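Local coordinates for protein (polyandrocarpa lectin) (Polyandrocarpa misakiensis, PDB 1BYF) that binds galactose through a calcium ion as a homodimeric C-type lectin and takes part in the defence of the tunicate against microorganisms, at residues 59-65 with 89-95; 81-87 with 103-108. All coordinates share one frame; numbering follows the deposited sequence.

Interaction 1. Residues 59-65 with 89-95. With CA (calcium ion), chain C.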
loop_
_atom_site.group_PDB
_atom_site.type_symbol
_atom_site.label_atom_id
_atom_site.label_comp_id
_atom_site.label_asym_id
_atom_site.label_seq_id
_atom_site.Cartn_x
_atom_site.Cartn_y
_atom_site.Cartn_z
ATOM N N ASN A 59 15.161 2.133 -19.220
ATOM C CA ASN A 59 16.407 2.489 -19.901
ATOM C C ASN A 59 16.162 3.449 -21.063
ATOM O O ASN A 59 17.013 3.568 -21.955
ATOM C CB ASN A 59 17.064 1.208 -20.435
ATOM C CG ASN A 59 16.410 0.649 -21.682
ATOM O OD1 ASN A 59 15.318 1.043 -22.101
ATOM N ND2 ASN A 59 17.095 -0.301 -22.324
ATOM N N LEU A 60 15.003 4.085 -21.110
ATOM C CA LEU A 60 14.608 4.924 -22.228
ATOM C C LEU A 60 15.452 6.148 -22.516
ATOM O O LEU A 60 15.503 6.569 -23.687
ATOM C CB LEU A 60 13.124 5.321 -22.079
ATOM C CG LEU A 60 12.171 4.128 -21.882
ATOM C CD1 LEU A 60 10.742 4.602 -21.637
ATOM C CD2 LEU A 60 12.206 3.203 -23.097
ATOM N N GLN A 61 16.084 6.749 -21.517
ATOM C CA GLN A 61 16.900 7.930 -21.780
ATOM C C GLN A 61 18.285 7.548 -22.294
ATOM O O GLN A 61 18.707 7.999 -23.359
ATOM C CB GLN A 61 17.059 8.802 -20.533
ATOM C CG GLN A 61 17.815 10.095 -20.826
ATOM C CD GLN A 61 18.013 10.938 -19.583
ATOM O OE1 GLN A 61 17.068 11.554 -19.090
ATOM N NE2 GLN A 61 19.244 10.956 -19.083
ATOM N N ASP A 62 18.985 6.714 -21.533
ATOM C CA ASP A 62 20.346 6.334 -21.880
ATOM C C ASP A 62 20.544 4.979 -22.528
ATOM O O ASP A 62 21.689 4.688 -22.910
ATOM C CB ASP A 62 21.210 6.463 -20.612
ATOM C CG ASP A 62 21.163 7.853 -20.002
ATOM O OD1 ASP A 62 20.755 8.811 -20.694
ATOM O OD2 ASP A 62 21.533 8.004 -18.816
ATOM N N GLY A 63 19.547 4.127 -22.698
ATOM C CA GLY A 63 19.639 2.832 -23.327
ATOM C C GLY A 63 20.422 1.742 -22.624
ATOM O O GLY A 63 21.002 1.921 -21.554
ATOM N N ALA A 64 20.459 0.563 -23.251
ATOM C CA ALA A 64 21.200 -0.586 -22.731
ATOM C C ALA A 64 20.859 -0.857 -21.277
ATOM O O ALA A 64 19.671 -0.914 -20.928
ATOM C CB ALA A 64 22.692 -0.351 -22.945
ATOM N N TYR A 65 21.856 -1.031 -20.422
ATOM C CA TYR A 65 21.595 -1.254 -19.005
ATOM C C TYR A 65 21.916 0.004 -18.205
ATOM O O TYR A 65 22.432 -0.058 -17.093
ATOM C CB TYR A 65 22.284 -2.483 -18.447
ATOM C CG TYR A 65 21.826 -3.815 -18.992
ATOM C CD1 TYR A 65 20.597 -3.980 -19.615
ATOM C CD2 TYR A 65 22.628 -4.943 -18.840
ATOM C CE1 TYR A 65 20.192 -5.209 -20.098
ATOM C CE2 TYR A 65 22.229 -6.178 -19.317
ATOM C CZ TYR A 65 21.012 -6.304 -19.946
ATOM O OH TYR A 65 20.611 -7.533 -20.426
ATOM N N ASN A 89 17.668 -8.979 -20.371
ATOM C CA ASN A 89 17.050 -8.853 -21.696
ATOM C C ASN A 89 18.023 -8.160 -22.636
ATOM O O ASN A 89 18.970 -7.503 -22.198
ATOM C CB ASN A 89 15.717 -8.114 -21.602
ATOM C CG ASN A 89 14.603 -8.943 -20.993
ATOM O OD1 ASN A 89 14.772 -9.591 -19.960
ATOM N ND2 ASN A 89 13.439 -8.940 -21.637
ATOM N N PRO A 90 17.834 -8.313 -23.935
ATOM C CA PRO A 90 18.736 -7.725 -24.920
ATOM C C PRO A 90 18.904 -6.233 -24.699
ATOM O O PRO A 90 17.908 -5.519 -24.563
ATOM C CB PRO A 90 18.088 -8.064 -26.252
ATOM C CG PRO A 90 17.213 -9.240 -25.978
ATOM C CD PRO A 90 16.733 -9.086 -24.562
ATOM N N GLN A 91 20.131 -5.732 -24.684
ATOM C CA GLN A 91 20.378 -4.317 -24.465
ATOM C C GLN A 91 19.861 -3.398 -25.556
ATOM O O GLN A 91 19.739 -2.192 -25.309
ATOM C CB GLN A 91 21.883 -4.092 -24.244
ATOM C CG GLN A 91 22.317 -4.759 -22.942
ATOM C CD GLN A 91 23.814 -4.758 -22.746
ATOM O OE1 GLN A 91 24.458 -3.711 -22.798
ATOM N NE2 GLN A 91 24.375 -5.941 -22.517
ATOM N N SER A 92 19.520 -3.929 -26.722
ATOM C CA SER A 92 19.021 -3.089 -27.806
ATOM C C SER A 92 17.562 -2.709 -27.600
ATOM O O SER A 92 17.063 -1.794 -28.256
ATOM C CB SER A 92 19.201 -3.783 -29.155
ATOM O OG SER A 92 18.395 -4.940 -29.262
ATOM N N TRP A 93 16.867 -3.405 -26.709
ATOM C CA TRP A 93 15.461 -3.123 -26.466
ATOM C C TRP A 93 15.224 -1.929 -25.540
ATOM O O TRP A 93 16.054 -1.575 -24.713
ATOM C CB TRP A 93 14.784 -4.297 -25.753
ATOM C CG TRP A 93 14.678 -5.602 -26.457
ATOM C CD1 TRP A 93 15.324 -6.012 -27.590
ATOM C CD2 TRP A 93 13.885 -6.723 -26.026
ATOM N NE1 TRP A 93 14.968 -7.300 -27.901
ATOM C CE2 TRP A 93 14.086 -7.762 -26.956
ATOM C CE3 TRP A 93 13.023 -6.943 -24.945
ATOM C CZ2 TRP A 93 13.452 -8.997 -26.844
ATOM C CZ3 TRP A 93 12.395 -8.168 -24.834
ATOM C CH2 TRP A 93 12.615 -9.183 -25.779
ATOM N N GLN A 94 14.009 -1.399 -25.653
ATOM C CA GLN A 94 13.565 -0.368 -24.710
ATOM C C GLN A 94 13.139 -1.213 -23.499
ATOM O O GLN A 94 12.270 -2.070 -23.677
ATOM C CB GLN A 94 12.410 0.450 -25.246
ATOM C CG GLN A 94 12.756 1.367 -26.405
ATOM C CD GLN A 94 11.544 2.068 -26.977
ATOM O OE1 GLN A 94 10.405 1.847 -26.563
ATOM N NE2 GLN A 94 11.769 2.945 -27.952
ATOM N N LEU A 95 13.792 -1.066 -22.361
ATOM C CA LEU A 95 13.475 -1.903 -21.213
ATOM C C LEU A 95 12.898 -1.138 -20.029
ATOM O O LEU A 95 13.389 -0.077 -19.637
ATOM C CB LEU A 95 14.727 -2.677 -20.786
ATOM C CG LEU A 95 15.294 -3.585 -21.891
ATOM C CD1 LEU A 95 16.737 -3.940 -21.583
ATOM C CD2 LEU A 95 14.432 -4.833 -22.049
HETATM CA CA CA C . 14.558 -9.739 -17.498
HETATM O O HOH W 1 18.297 0.501 -25.533
#
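Two loops of the C-type lectin domain meet here beside the calcium site, and Asn59 joins them by gripping the backbone of Leu95 and Trp93. Its side-chain amide works on both ends. Asn59 OD1 takes the backbone N-H of Leu95 at 2.6 Å, with the donor above the carbonyl plane rather than on a lone pair. Asn59 ND2 gives one nearly straight bond to Trp93 O (2.9 Å, 177° at the hydrogen) and a second to Ala64 O of its own loop. Both acceptors of ND2 lie in the amide plane, so the group is held flat. CG stands between the backbone N and the carbonyl carbon (chi1 76°), which turns the amide onto the 93-95 backbone. The backbone N of Asn59 also donates to Leu95 O.

The second patch is Tyr65 with Gln91. Gln91 CG sits over the centre of one face of the Tyr65 ring, 3.6 Å from the centroid, a CH-pi contact. The amide of Gln91 stacks on the ring, the planes 26° apart. Leu95 CD1 comes to the ring edge, in plane. Tyr65 OH lies 2.4 Å from Asn89 O, too short for the exact geometry to be trusted. Asn89 OD1 binds the calcium ion at 2.5 Å. A water joins Ala64 N to Gln91 O. Nearer the solvent, Leu60 CD2 touches Gln94 CB (3.5 Å).

Segment 59-65 lies in the loop between strands 57-58 and 68-69, and segment 89-95 leads into strand 96-100. Phe67 packs on Asn59 and Leu95, and Asp108 of strand 105-109 touches both Tyr65 and Leu95.

Interaction 2. Residues 81-87 with 103-108; sequences LWSPNEP and YNLLDD. With CA (calcium ion), chain C.
Trp82 and Leu106 form a single backbone bridge that sets the loop 81-87 against strand 105-108. Leu106 N donates to Leu81 O, and Ser83 N returns a bond to Leu106 O at 2.8 Å, in the carbonyl plane on a lone pair. Ser83 OG donates to the same oxygen from above that plane. Leu106 O is therefore held by two donors of one residue. Ser83 OG lies beside its own backbone N (chi1 -53°), which lets both reach one acceptor.

The tight part is apolar. Leu81 and Leu106 lie side by side, pointing the same way, with Leu81 CB 3.6 Å from Leu106 CD1. The Trp82 ring brings CE3 to Leu106 CB and turns an edge to the backbone of Asp107 and Asp108. Pro87 CD covers one of its faces. Trp69 of strand 68-69 touches both leucines, and Trp82 NE1 is bonded to Pro76 O.

The solvent side is exposed Pro84, still closely packed. Pro84 CD rests over the centre of one Tyr103 ring face, 3.5 Å from the centroid, a CH-pi contact.

At the other end lies the carbohydrate-binding calcium site of the C-type lectin fold. Glu86 OE1 and Asp107 OD1 each bind the calcium ion at 2.2 Å; Asp108 gives both OD1 and its backbone O (2.5 Å). The Glu86 and Asp107 carboxylates are turned 82° apart. Pro87 packs CB on Asp108 CG. The cis peptide bond before Pro87 is a textbook feature of the family's Glu-Pro-X loop, here Glu86-Pro87-Ser88. Ser88 OG bonds to Glu86 OE1, Ser88 N to Asp108 OD1 and Gln98 NE2 to Asp107 OD2, which helps to set the carboxylates. Glu86 OE1 is 2.8 Å from Asp107 OD1; calcium probably offsets the repulsion of the three gathered carboxylates.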
loop_
_atom_site.group_PDB
_atom_site.type_symbol
_atom_site.label_atom_id
_atom_site.label_comp_id
_atom_site.label_asym_id
_atom_site.label_seq_id
_atom_site.Cartn_x
_atom_site.Cartn_y
_atom_site.Cartn_z
ATOM N N LEU A 81 18.528 -5.086 -5.525
ATOM C CA LEU A 81 17.103 -5.084 -5.832
ATOM C C LEU A 81 16.723 -6.041 -6.954
ATOM O O LEU A 81 15.603 -6.554 -6.985
ATOM C CB LEU A 81 16.619 -3.674 -6.175
ATOM C CG LEU A 81 16.573 -2.661 -5.029
ATOM C CD1 LEU A 81 16.339 -1.255 -5.550
ATOM C CD2 LEU A 81 15.505 -3.037 -4.016
ATOM N N TRP A 82 17.642 -6.278 -7.880
ATOM C CA TRP A 82 17.407 -7.155 -9.006
ATOM C C TRP A 82 17.231 -8.620 -8.620
ATOM O O TRP A 82 17.900 -9.154 -7.733
ATOM C CB TRP A 82 18.565 -7.087 -10.017
ATOM C CG TRP A 82 18.765 -5.758 -10.670
ATOM C CD1 TRP A 82 19.718 -4.830 -10.371
ATOM C CD2 TRP A 82 17.994 -5.202 -11.745
ATOM N NE1 TRP A 82 19.588 -3.733 -11.185
ATOM C CE2 TRP A 82 18.537 -3.939 -12.039
ATOM C CE3 TRP A 82 16.893 -5.650 -12.476
ATOM C CZ2 TRP A 82 18.021 -3.116 -13.039
ATOM C CZ3 TRP A 82 16.378 -4.836 -13.467
ATOM C CH2 TRP A 82 16.945 -3.583 -13.741
ATOM N N SER A 83 16.351 -9.298 -9.353
ATOM C CA SER A 83 16.171 -10.730 -9.160
ATOM C C SER A 83 17.495 -11.381 -9.595
ATOM O O SER A 83 18.257 -10.754 -10.328
ATOM C CB SER A 83 15.072 -11.307 -10.035
ATOM O OG SER A 83 13.834 -10.637 -9.931
ATOM N N PRO A 84 17.709 -12.607 -9.170
ATOM C CA PRO A 84 18.878 -13.362 -9.576
ATOM C C PRO A 84 18.938 -13.438 -11.098
ATOM O O PRO A 84 17.948 -13.710 -11.780
ATOM C CB PRO A 84 18.682 -14.733 -8.955
ATOM C CG PRO A 84 17.684 -14.538 -7.865
ATOM C CD PRO A 84 16.804 -13.395 -8.302
ATOM N N ASN A 85 20.113 -13.156 -11.643
ATOM C CA ASN A 85 20.363 -13.211 -13.073
ATOM C C ASN A 85 19.602 -12.185 -13.898
ATOM O O ASN A 85 19.354 -12.410 -15.090
ATOM C CB ASN A 85 20.078 -14.610 -13.633
ATOM C CG ASN A 85 20.896 -15.687 -12.955
ATOM O OD1 ASN A 85 20.359 -16.740 -12.598
ATOM N ND2 ASN A 85 22.190 -15.443 -12.769
ATOM N N GLU A 86 19.247 -11.051 -13.310
ATOM C CA GLU A 86 18.596 -9.958 -14.037
ATOM C C GLU A 86 19.400 -8.715 -13.664
ATOM O O GLU A 86 19.986 -8.719 -12.581
ATOM C CB GLU A 86 17.128 -9.797 -13.666
ATOM C CG GLU A 86 16.256 -11.009 -13.910
ATOM C CD GLU A 86 16.092 -11.413 -15.357
ATOM O OE1 GLU A 86 16.172 -10.563 -16.272
ATOM O OE2 GLU A 86 15.839 -12.614 -15.605
ATOM N N PRO A 87 19.442 -7.706 -14.503
ATOM C CA PRO A 87 18.767 -7.682 -15.784
ATOM C C PRO A 87 19.420 -8.576 -16.825
ATOM O O PRO A 87 20.639 -8.766 -16.798
ATOM C CB PRO A 87 18.890 -6.213 -16.200
ATOM C CG PRO A 87 20.188 -5.781 -15.597
ATOM C CD PRO A 87 20.206 -6.455 -14.250
ATOM N N TYR A 103 10.422 -13.903 -8.186
ATOM C CA TYR A 103 11.321 -13.701 -7.062
ATOM C C TYR A 103 10.870 -12.589 -6.116
ATOM O O TYR A 103 11.433 -12.454 -5.028
ATOM C CB TYR A 103 12.715 -13.327 -7.583
ATOM C CG TYR A 103 13.394 -14.378 -8.430
ATOM C CD1 TYR A 103 14.055 -15.446 -7.831
ATOM C CD2 TYR A 103 13.391 -14.304 -9.814
ATOM C CE1 TYR A 103 14.689 -16.409 -8.592
ATOM C CE2 TYR A 103 14.022 -15.261 -10.588
ATOM C CZ TYR A 103 14.669 -16.313 -9.966
ATOM O OH TYR A 103 15.298 -17.272 -10.728
ATOM N N ASN A 104 9.909 -11.795 -6.554
ATOM C CA ASN A 104 9.432 -10.639 -5.802
ATOM C C ASN A 104 10.607 -9.662 -5.695
ATOM O O ASN A 104 10.880 -9.038 -4.679
ATOM C CB ASN A 104 8.823 -10.957 -4.449
ATOM C CG ASN A 104 8.024 -9.817 -3.845
ATOM O OD1 ASN A 104 8.070 -9.539 -2.633
ATOM N ND2 ASN A 104 7.280 -9.107 -4.677
ATOM N N LEU A 105 11.306 -9.544 -6.822
ATOM C CA LEU A 105 12.465 -8.679 -6.970
ATOM C C LEU A 105 12.427 -8.054 -8.365
ATOM O O LEU A 105 11.613 -8.478 -9.196
ATOM C CB LEU A 105 13.776 -9.409 -6.717
ATOM C CG LEU A 105 14.173 -9.723 -5.274
ATOM C CD1 LEU A 105 15.492 -10.491 -5.232
ATOM C CD2 LEU A 105 14.297 -8.461 -4.432
ATOM N N LEU A 106 13.250 -7.053 -8.613
ATOM C CA LEU A 106 13.219 -6.334 -9.877
ATOM C C LEU A 106 13.662 -7.158 -11.079
ATOM O O LEU A 106 14.439 -8.101 -10.991
ATOM C CB LEU A 106 14.042 -5.048 -9.770
ATOM C CG LEU A 106 13.654 -4.057 -8.674
ATOM C CD1 LEU A 106 14.453 -2.771 -8.870
ATOM C CD2 LEU A 106 12.159 -3.746 -8.679
ATOM N N ASP A 107 13.120 -6.766 -12.227
ATOM C CA ASP A 107 13.413 -7.465 -13.479
ATOM C C ASP A 107 13.166 -6.538 -14.657
ATOM O O ASP A 107 12.261 -5.706 -14.597
ATOM C CB ASP A 107 12.541 -8.722 -13.558
ATOM C CG ASP A 107 12.564 -9.360 -14.936
ATOM O OD1 ASP A 107 13.692 -9.577 -15.440
ATOM O OD2 ASP A 107 11.479 -9.615 -15.493
ATOM N N ASP A 108 13.975 -6.690 -15.706
ATOM C CA ASP A 108 13.807 -5.897 -16.914
ATOM C C ASP A 108 12.906 -6.649 -17.897
ATOM O O ASP A 108 13.045 -7.848 -18.106
ATOM C CB ASP A 108 15.132 -5.564 -17.584
ATOM C CG ASP A 108 15.973 -6.766 -17.968
ATOM O OD1 ASP A 108 15.915 -7.831 -17.328
ATOM O OD2 ASP A 108 16.741 -6.625 -18.942
HETATM CA CA CA C . 14.558 -9.739 -17.498
#

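How the interactions relate
Both interactions supply ligands to one calcium ion, one side-chain ligand from interaction 1 and the acidic ones from interaction 2. Their segments alternate along the chain, and their centres are 15 Å apart. They meet at Asp108, where Asn89 N probably donates to Asp108 OD2 (2.9 Å) and Leu95 CD1 packs on the same oxygen. Interaction 1 is the more peripheral. It joins loop to loop, mainly through an asparagine amide and the stacking of a glutamine on a tyrosine ring. Interaction 2 lies nearer the chain centre. It sets a loop on a strand of the main sheet, with more buried residues, leucine packing at one end and a cluster of acidic groups at the other.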